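Alternansucrase (Leuconostoc mesenteroides, PDB 6HVG) belongs to glycoside hydrolase family 70, with a TIM-type barrel, a bound calcium ion and several repeats of the choline-binding and cell-wall-binding type. Local coordinates at residues A[810-815]-A[910-915]; A[943-948]-A[952-957]; A[979-982]-A[986-989]. All blocks are in the same frame, centred on the assembly; numbering follows the deposited sequence.

Contact 1: A[810-815]-A[910-915]; sequences AYAMLL and IGVIVG
Helix 807-814, which leads into barrel strand 821-825, rests here on strand 910-915 of the large antiparallel sheet. Ala-812 and Met-813 of the helix meet Val-912 and Val-914 of that strand. The two valines are two positions apart in the strand, and both have their CB turned to the helix. The closest CA atoms across the contact are those of Ala-812 and Val-912, 7.2 Å apart. Between them the methyl CB of Ala-812 faces CG1 of Val-912 at 4.1 Å. CG1 of Val-912 lies opposite the backbone N (chi1 -178°), and this turn brings it to the alanine. Met-813 reaches farther. Met-813 SD lies 3.8 Å from Val-914 CG1, and Met-813 CG is 4.1 Å from the same methyl. The two side chains cross at about a right angle, so one valine methyl meets the flank of the methionine chain. The contact is small, 150 Å² over both sides, and wholly buried and apolar. Around it, Leu-850 of helix 844-857 and Leu-1004 of strand 1003-1009 also touch Ala-812. Leu-881 of strand 881-885 touches both Met-813 and Val-914. Strand 910-915 itself is hydrogen-bonded between strands 881-885 and 1003-1009.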
loop_
_atom_site.group_PDB
_atom_site.type_symbol
_atom_site.label_atom_id
_atom_site.label_comp_id
_atom_site.label_asym_id
_atom_site.label_seq_id
_atom_site.Cartn_x
_atom_site.Cartn_y
_atom_site.Cartn_z
ATOM N N ALA A 810 -22.487 4.013 17.219
ATOM C CA ALA A 810 -21.072 4.090 17.563
ATOM C C ALA A 810 -20.740 5.405 18.273
ATOM O O ALA A 810 -20.039 5.396 19.272
ATOM C CB ALA A 810 -20.221 3.940 16.308
ATOM N N TYR A 811 -21.246 6.526 17.757
ATOM C CA TYR A 811 -21.075 7.823 18.417
ATOM C C TYR A 811 -21.784 7.897 19.779
ATOM O O TYR A 811 -21.273 8.501 20.711
ATOM C CB TYR A 811 -21.483 8.985 17.500
ATOM C CG TYR A 811 -20.346 9.424 16.593
ATOM C CD1 TYR A 811 -19.430 10.363 17.012
ATOM C CD2 TYR A 811 -20.175 8.877 15.336
ATOM C CE1 TYR A 811 -18.379 10.758 16.193
ATOM C CE2 TYR A 811 -19.135 9.263 14.511
ATOM C CZ TYR A 811 -18.239 10.202 14.944
ATOM O OH TYR A 811 -17.191 10.586 14.141
ATOM N N ALA A 812 -22.927 7.247 19.918
ATOM C CA ALA A 812 -23.609 7.208 21.209
ATOM C C ALA A 812 -22.685 6.640 22.271
ATOM O O ALA A 812 -22.617 7.159 23.391
ATOM C CB ALA A 812 -24.891 6.387 21.135
ATOM N N MET A 813 -21.967 5.579 21.927
ATOM C CA MET A 813 -20.999 4.983 22.847
ATOM C C MET A 813 -19.750 5.847 22.999
ATOM O O MET A 813 -19.304 6.109 24.118
ATOM C CB MET A 813 -20.616 3.585 22.378
ATOM C CG MET A 813 -21.790 2.609 22.397
ATOM S SD MET A 813 -21.366 0.950 21.847
ATOM C CE MET A 813 -20.074 0.515 23.023
ATOM N N LEU A 814 -19.199 6.304 21.879
ATOM C CA LEU A 814 -17.999 7.134 21.906
ATOM C C LEU A 814 -18.169 8.323 22.826
ATOM O O LEU A 814 -17.267 8.655 23.598
ATOM C CB LEU A 814 -17.654 7.652 20.509
ATOM C CG LEU A 814 -16.329 8.392 20.420
ATOM C CD1 LEU A 814 -15.172 7.409 20.515
ATOM C CD2 LEU A 814 -16.245 9.184 19.125
ATOM N N LEU A 815 -19.336 8.948 22.739
ATOM C CA LEU A 815 -19.593 10.229 23.399
ATOM C C LEU A 815 -20.066 10.125 24.842
ATOM O O LEU A 815 -20.159 11.141 25.514
ATOM C CB LEU A 815 -20.605 11.040 22.586
ATOM C CG LEU A 815 -20.129 11.435 21.180
ATOM C CD1 LEU A 815 -21.261 12.049 20.389
ATOM C CD2 LEU A 815 -18.944 12.386 21.204
ATOM N N ILE A 910 -26.810 9.555 32.079
ATOM C CA ILE A 910 -27.379 9.174 30.796
ATOM C C ILE A 910 -27.441 7.646 30.681
ATOM O O ILE A 910 -26.665 6.948 31.331
ATOM C CB ILE A 910 -26.540 9.783 29.648
ATOM C CG1 ILE A 910 -27.236 9.624 28.300
ATOM C CG2 ILE A 910 -25.169 9.140 29.569
ATOM C CD1 ILE A 910 -26.664 10.516 27.197
ATOM N N GLY A 911 -28.380 7.144 29.879
ATOM C CA GLY A 911 -28.534 5.712 29.658
ATOM C C GLY A 911 -28.498 5.400 28.179
ATOM O O GLY A 911 -29.227 6.009 27.394
ATOM N N VAL A 912 -27.626 4.478 27.786
ATOM C CA VAL A 912 -27.480 4.100 26.379
ATOM C C VAL A 912 -27.681 2.593 26.194
ATOM O O VAL A 912 -27.084 1.785 26.910
ATOM C CB VAL A 912 -26.127 4.505 25.829
ATOM C CG1 VAL A 912 -26.022 4.150 24.345
ATOM C CG2 VAL A 912 -25.930 5.989 26.032
ATOM N N ILE A 913 -28.570 2.251 25.256
ATOM C CA ILE A 913 -28.844 0.886 24.857
ATOM C C ILE A 913 -28.537 0.762 23.367
ATOM O O ILE A 913 -29.052 1.548 22.568
ATOM C CB ILE A 913 -30.318 0.517 25.095
ATOM C CG1 ILE A 913 -30.713 0.819 26.545
ATOM C CG2 ILE A 913 -30.544 -0.957 24.773
ATOM C CD1 ILE A 913 -32.201 0.773 26.781
ATOM N N VAL A 914 -27.735 -0.234 22.990
ATOM C CA VAL A 914 -27.365 -0.423 21.586
ATOM C C VAL A 914 -27.280 -1.894 21.199
ATOM O O VAL A 914 -26.872 -2.727 21.984
ATOM C CB VAL A 914 -26.062 0.326 21.246
ATOM C CG1 VAL A 914 -25.048 0.141 22.337
ATOM C CG2 VAL A 914 -25.481 -0.096 19.904
ATOM N N GLY A 915 -27.699 -2.191 19.972
ATOM C CA GLY A 915 -27.647 -3.537 19.416
ATOM C C GLY A 915 -27.152 -3.531 17.988
ATOM O O GLY A 915 -27.219 -2.507 17.314
#

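Contact 2: A[943-948]-A[952-957]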
loop_
_atom_site.group_PDB
_atom_site.type_symbol
_atom_site.label_atom_id
_atom_site.label_comp_id
_atom_site.label_asym_id
_atom_site.label_seq_id
_atom_site.Cartn_x
_atom_site.Cartn_y
_atom_site.Cartn_z
ATOM N N ALA A 943 -36.585 10.077 26.739
ATOM C CA ALA A 943 -35.724 9.692 25.633
ATOM C C ALA A 943 -35.072 10.890 24.966
ATOM O O ALA A 943 -35.702 11.904 24.775
ATOM C CB ALA A 943 -36.531 8.892 24.607
ATOM N N LEU A 944 -33.793 10.746 24.656
ATOM C CA LEU A 944 -33.074 11.688 23.819
ATOM C C LEU A 944 -33.100 11.228 22.350
ATOM O O LEU A 944 -33.219 12.038 21.425
ATOM C CB LEU A 944 -31.624 11.777 24.299
ATOM C CG LEU A 944 -30.731 12.825 23.634
ATOM C CD1 LEU A 944 -31.039 14.220 24.180
ATOM C CD2 LEU A 944 -29.274 12.479 23.867
ATOM N N VAL A 945 -33.030 9.917 22.165
ATOM C CA VAL A 945 -32.837 9.298 20.871
ATOM C C VAL A 945 -33.445 7.891 20.918
ATOM O O VAL A 945 -33.117 7.109 21.818
ATOM C CB VAL A 945 -31.318 9.255 20.567
ATOM C CG1 VAL A 945 -30.903 8.026 19.763
ATOM C CG2 VAL A 945 -30.885 10.537 19.859
ATOM N N LEU A 946 -34.344 7.584 19.970
ATOM C CA LEU A 946 -34.945 6.233 19.827
ATOM C C LEU A 946 -35.036 5.794 18.373
ATOM O O LEU A 946 -35.543 6.538 17.531
ATOM C CB LEU A 946 -36.347 6.195 20.398
ATOM C CG LEU A 946 -36.491 6.139 21.909
ATOM C CD1 LEU A 946 -37.970 6.141 22.232
ATOM C CD2 LEU A 946 -35.827 4.913 22.525
ATOM N N SER A 947 -34.552 4.588 18.086
ATOM C CA SER A 947 -34.564 4.057 16.725
ATOM C C SER A 947 -35.928 3.456 16.340
ATOM O O SER A 947 -36.694 3.055 17.196
ATOM C CB SER A 947 -33.462 2.999 16.552
ATOM O OG SER A 947 -33.676 1.883 17.384
ATOM N N ASN A 948 -36.199 3.408 15.040
ATOM C CA ASN A 948 -37.413 2.813 14.510
ATOM C C ASN A 948 -37.157 2.387 13.063
ATOM O O ASN A 948 -36.035 2.501 12.577
ATOM C CB ASN A 948 -38.584 3.794 14.620
ATOM C CG ASN A 948 -38.344 5.094 13.849
ATOM O OD1 ASN A 948 -38.127 5.085 12.623
ATOM N ND2 ASN A 948 -38.393 6.224 14.561
ATOM N N ILE A 952 -34.078 7.305 13.065
ATOM C CA ILE A 952 -33.887 7.460 14.504
ATOM C C ILE A 952 -34.480 8.807 14.865
ATOM O O ILE A 952 -34.056 9.816 14.331
ATOM C CB ILE A 952 -32.389 7.450 14.914
ATOM C CG1 ILE A 952 -31.705 6.151 14.477
ATOM C CG2 ILE A 952 -32.249 7.599 16.424
ATOM C CD1 ILE A 952 -30.190 6.177 14.527
ATOM N N ASP A 953 -35.470 8.811 15.752
ATOM C CA ASP A 953 -36.066 10.047 16.239
ATOM C C ASP A 953 -35.137 10.709 17.239
ATOM O O ASP A 953 -34.498 10.044 18.035
ATOM C CB ASP A 953 -37.416 9.784 16.910
ATOM C CG ASP A 953 -38.506 9.366 15.923
ATOM O OD1 ASP A 953 -38.489 9.811 14.755
ATOM O OD2 ASP A 953 -39.403 8.595 16.335
ATOM N N VAL A 954 -35.080 12.036 17.177
ATOM C CA VAL A 954 -34.268 12.858 18.079
ATOM C C VAL A 954 -35.187 13.821 18.844
ATOM O O VAL A 954 -35.998 14.531 18.245
ATOM C CB VAL A 954 -33.220 13.662 17.277
ATOM C CG1 VAL A 954 -32.515 14.676 18.162
ATOM C CG2 VAL A 954 -32.226 12.715 16.617
ATOM N N TYR A 955 -35.047 13.856 20.164
ATOM C CA TYR A 955 -35.907 14.695 21.008
ATOM C C TYR A 955 -35.082 15.811 21.627
ATOM O O TYR A 955 -34.177 15.551 22.427
ATOM C CB TYR A 955 -36.587 13.837 22.083
ATOM C CG TYR A 955 -37.426 12.723 21.496
ATOM C CD1 TYR A 955 -38.623 13.000 20.847
ATOM C CD2 TYR A 955 -37.009 11.399 21.555
ATOM C CE1 TYR A 955 -39.388 11.995 20.272
ATOM C CE2 TYR A 955 -37.760 10.384 20.970
ATOM C CZ TYR A 955 -38.951 10.693 20.341
ATOM O OH TYR A 955 -39.713 9.706 19.792
ATOM N N ASP A 956 -35.402 17.049 21.265
ATOM C CA ASP A 956 -34.546 18.206 21.604
ATOM C C ASP A 956 -34.746 18.706 23.027
ATOM O O ASP A 956 -33.844 19.332 23.589
ATOM C CB ASP A 956 -34.771 19.357 20.614
ATOM C CG ASP A 956 -34.709 18.898 19.158
ATOM O OD1 ASP A 956 -33.880 18.012 18.851
ATOM O OD2 ASP A 956 -35.504 19.390 18.329
ATOM N N SER A 957 -35.917 18.426 23.603
ATOM C CA SER A 957 -36.227 18.844 24.971
ATOM C C SER A 957 -37.230 17.894 25.656
ATOM O O SER A 957 -37.802 17.023 25.006
ATOM C CB SER A 957 -36.799 20.248 24.925
ATOM O OG SER A 957 -37.895 20.305 24.026
#
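Val-945 and Ile-952 form the tight part of this contact, with CG1 of Val-945 3.6 Å from CG2 of Ile-952. Beside them Val-945 and Val-954 lie alongside each other, pointing the same way, with their CG2 methyls 4.1 Å apart. Val-846 of helix 844-857 touches both valines, and Leu-999 of a loop touches Ile-952. Three hydrogen bonds join the backbones. Leu-946 and Asp-953 form a hydrogen-bonded pair, and Tyr-955 N gives a nearly straight bond to Leu-944 O (2.9 Å, 171° at the hydrogen). The other face is looser and partly open to solvent. There Tyr-955 CG lies opposite the carbonyl carbon (chi1 -59°), which swings the ring toward Ala-943. Tyr-955 CD2 is 4.0 Å from Ala-943 CB, Tyr-955 CE2 is 4.4 Å from Leu-946 CD1, and Val-945 N lies at the ring edge. Near the turn, Asn-948 ND2 stands 3.1 Å from Asp-953 OD2, the amide and carboxylate planes 57° apart. The amide OD1 is held by the backbone N of Ser-950 and Gly-951, which ties Asn-948 into the turn. This is an antiparallel beta hairpin, 940-947 with 952-954. Its first strand carries a classic beta bulge, where Leu-944 and Val-945 both face Val-1006.

Contact 3: A[979-982]-A[986-989]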
loop_
_atom_site.group_PDB
_atom_site.type_symbol
_atom_site.label_atom_id
_atom_site.label_comp_id
_atom_site.label_asym_id
_atom_site.label_seq_id
_atom_site.Cartn_x
_atom_site.Cartn_y
_atom_site.Cartn_z
ATOM N N THR A 979 -45.612 1.053 26.542
ATOM C CA THR A 979 -46.539 2.157 26.442
ATOM C C THR A 979 -45.994 3.313 27.310
ATOM O O THR A 979 -46.066 3.279 28.537
ATOM C CB THR A 979 -47.973 1.732 26.836
ATOM O OG1 THR A 979 -48.042 1.474 28.239
ATOM C CG2 THR A 979 -48.417 0.460 26.075
ATOM N N PHE A 980 -45.401 4.307 26.648
ATOM C CA PHE A 980 -44.777 5.442 27.330
ATOM C C PHE A 980 -45.734 6.596 27.310
ATOM O O PHE A 980 -46.525 6.736 26.359
ATOM C CB PHE A 980 -43.514 5.911 26.608
ATOM C CG PHE A 980 -42.443 4.866 26.490
ATOM C CD1 PHE A 980 -42.015 4.154 27.602
ATOM C CD2 PHE A 980 -41.838 4.628 25.270
ATOM C CE1 PHE A 980 -41.018 3.217 27.483
ATOM C CE2 PHE A 980 -40.844 3.695 25.145
ATOM C CZ PHE A 980 -40.432 2.986 26.253
ATOM N N VAL A 981 -45.653 7.446 28.322
ATOM C CA VAL A 981 -46.479 8.632 28.326
ATOM C C VAL A 981 -45.588 9.860 28.249
ATOM O O VAL A 981 -44.595 9.945 28.940
ATOM C CB VAL A 981 -47.462 8.690 29.542
ATOM C CG1 VAL A 981 -48.123 7.333 29.768
ATOM C CG2 VAL A 981 -46.771 9.153 30.822
ATOM N N LYS A 982 -45.948 10.802 27.389
ATOM C CA LYS A 982 -45.353 12.124 27.393
ATOM C C LYS A 982 -45.707 12.856 28.676
ATOM O O LYS A 982 -46.735 12.586 29.278
ATOM C CB LYS A 982 -45.883 12.926 26.221
ATOM C CG LYS A 982 -45.431 12.482 24.841
ATOM C CD LYS A 982 -45.615 13.596 23.818
ATOM C CE LYS A 982 -45.174 13.195 22.421
ATOM N NZ LYS A 982 -45.097 14.385 21.534
ATOM N N THR A 986 -49.288 13.250 25.475
ATOM C CA THR A 986 -49.981 12.020 25.080
ATOM C C THR A 986 -49.321 10.709 25.517
ATOM O O THR A 986 -48.230 10.700 26.098
ATOM C CB THR A 986 -50.104 11.952 23.526
ATOM O OG1 THR A 986 -51.028 10.924 23.150
ATOM C CG2 THR A 986 -48.753 11.676 22.829
ATOM N N ILE A 987 -49.976 9.608 25.147
ATOM C CA ILE A 987 -49.455 8.240 25.279
ATOM C C ILE A 987 -48.757 7.809 23.981
ATOM O O ILE A 987 -49.285 8.005 22.892
ATOM C CB ILE A 987 -50.603 7.244 25.579
ATOM C CG1 ILE A 987 -51.202 7.534 26.970
ATOM C CG2 ILE A 987 -50.132 5.786 25.460
ATOM C CD1 ILE A 987 -52.441 6.718 27.315
ATOM N N ILE A 988 -47.586 7.190 24.113
ATOM C CA ILE A 988 -46.777 6.739 22.966
ATOM C C ILE A 988 -46.519 5.220 23.006
ATOM O O ILE A 988 -46.214 4.664 24.080
ATOM C CB ILE A 988 -45.399 7.455 22.971
ATOM C CG1 ILE A 988 -45.558 8.984 22.963
ATOM C CG2 ILE A 988 -44.530 6.972 21.813
ATOM C CD1 ILE A 988 -45.931 9.562 21.622
ATOM N N ASN A 989 -46.580 4.564 21.841
ATOM C CA ASN A 989 -46.300 3.133 21.744
ATOM C C ASN A 989 -44.977 2.867 21.062
ATOM O O ASN A 989 -44.732 3.389 19.981
ATOM C CB ASN A 989 -47.348 2.411 20.912
ATOM C CG ASN A 989 -48.711 2.348 21.573
ATOM O OD1 ASN A 989 -48.865 2.258 22.805
ATOM N ND2 ASN A 989 -49.722 2.354 20.735
#
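Ile-988 O takes one hydrogen bond from the facing strand and has a CA-H contact beside it. Phe-980 N bonds to Ile-988 O at 2.7 Å, arriving nearly along the C=O axis. Thr-979 CA lies 3.5 Å from Ile-988 O, a weaker contact through its CA-H. The same pattern recurs at Thr-986 O, which receives Lys-982 N at 2.6 Å and has the CA-H of Val-981 close by. Ile-988 N returns a bond to Phe-980 O, which makes Phe-980 and Ile-988 a hydrogen-bonded antiparallel pair. Thr-979 with Asn-989 and Val-981 with Ile-987 are the non-hydrogen-bonded pairs.

The side chains divide between two faces. Phe-980 and Ile-988 share one. Lys-982 lies along this part of the hairpin with its chain extended beyond CG. Lys-982 CD passes 3.8 Å from Thr-986 CG2, and Lys-982 CE lies 3.8 Å from Ile-988 CD1. The aliphatic part of the lysine thus packs against Thr-986, just before the second strand, and Ile-988 within it. The Phe-980 ring turns inward, meeting Trp-1007 edge-to-face and touching Pro-962 and Leu-964 of strand 962-965.

The other face is exposed. There Val-981 CG1 and Ile-987 CG1 are 4.2 Å apart. Thr-979 and Asn-989 lie side by side, pointing the same way, with Thr-979 CG2 3.8 Å from Asn-989 OD1. Val-981 is also bonded through its backbone to Thr-963 of strand 962-965. The arrangement is that of a beta hairpin, 977-982 with 987-991, lying at the surface and joined to a larger antiparallel sheet by its first strand.

The three contacts come in series along the chain: contact 1 closes before contact 2 opens, and contact 2 before contact 3. All reach one branched antiparallel sheet, consistent with the beta domain that accompanies the barrel in this family. Contact 1 joins that sheet to a helix before barrel strand 821-825. Contacts 2 and 3 are hairpins within it. Helix 844-857 touches both contact 1 and contact 2. Strand 1003-1009 pairs with both 910-915 and 940-947, and 962-965 pairs with both 940-947 and 977-982. Between centres, contacts 1 and 2 lie about 13 Å apart, 2 and 3 about 14 Å, 1 and 3 about 23 Å. The series runs from buried core to exposed surface.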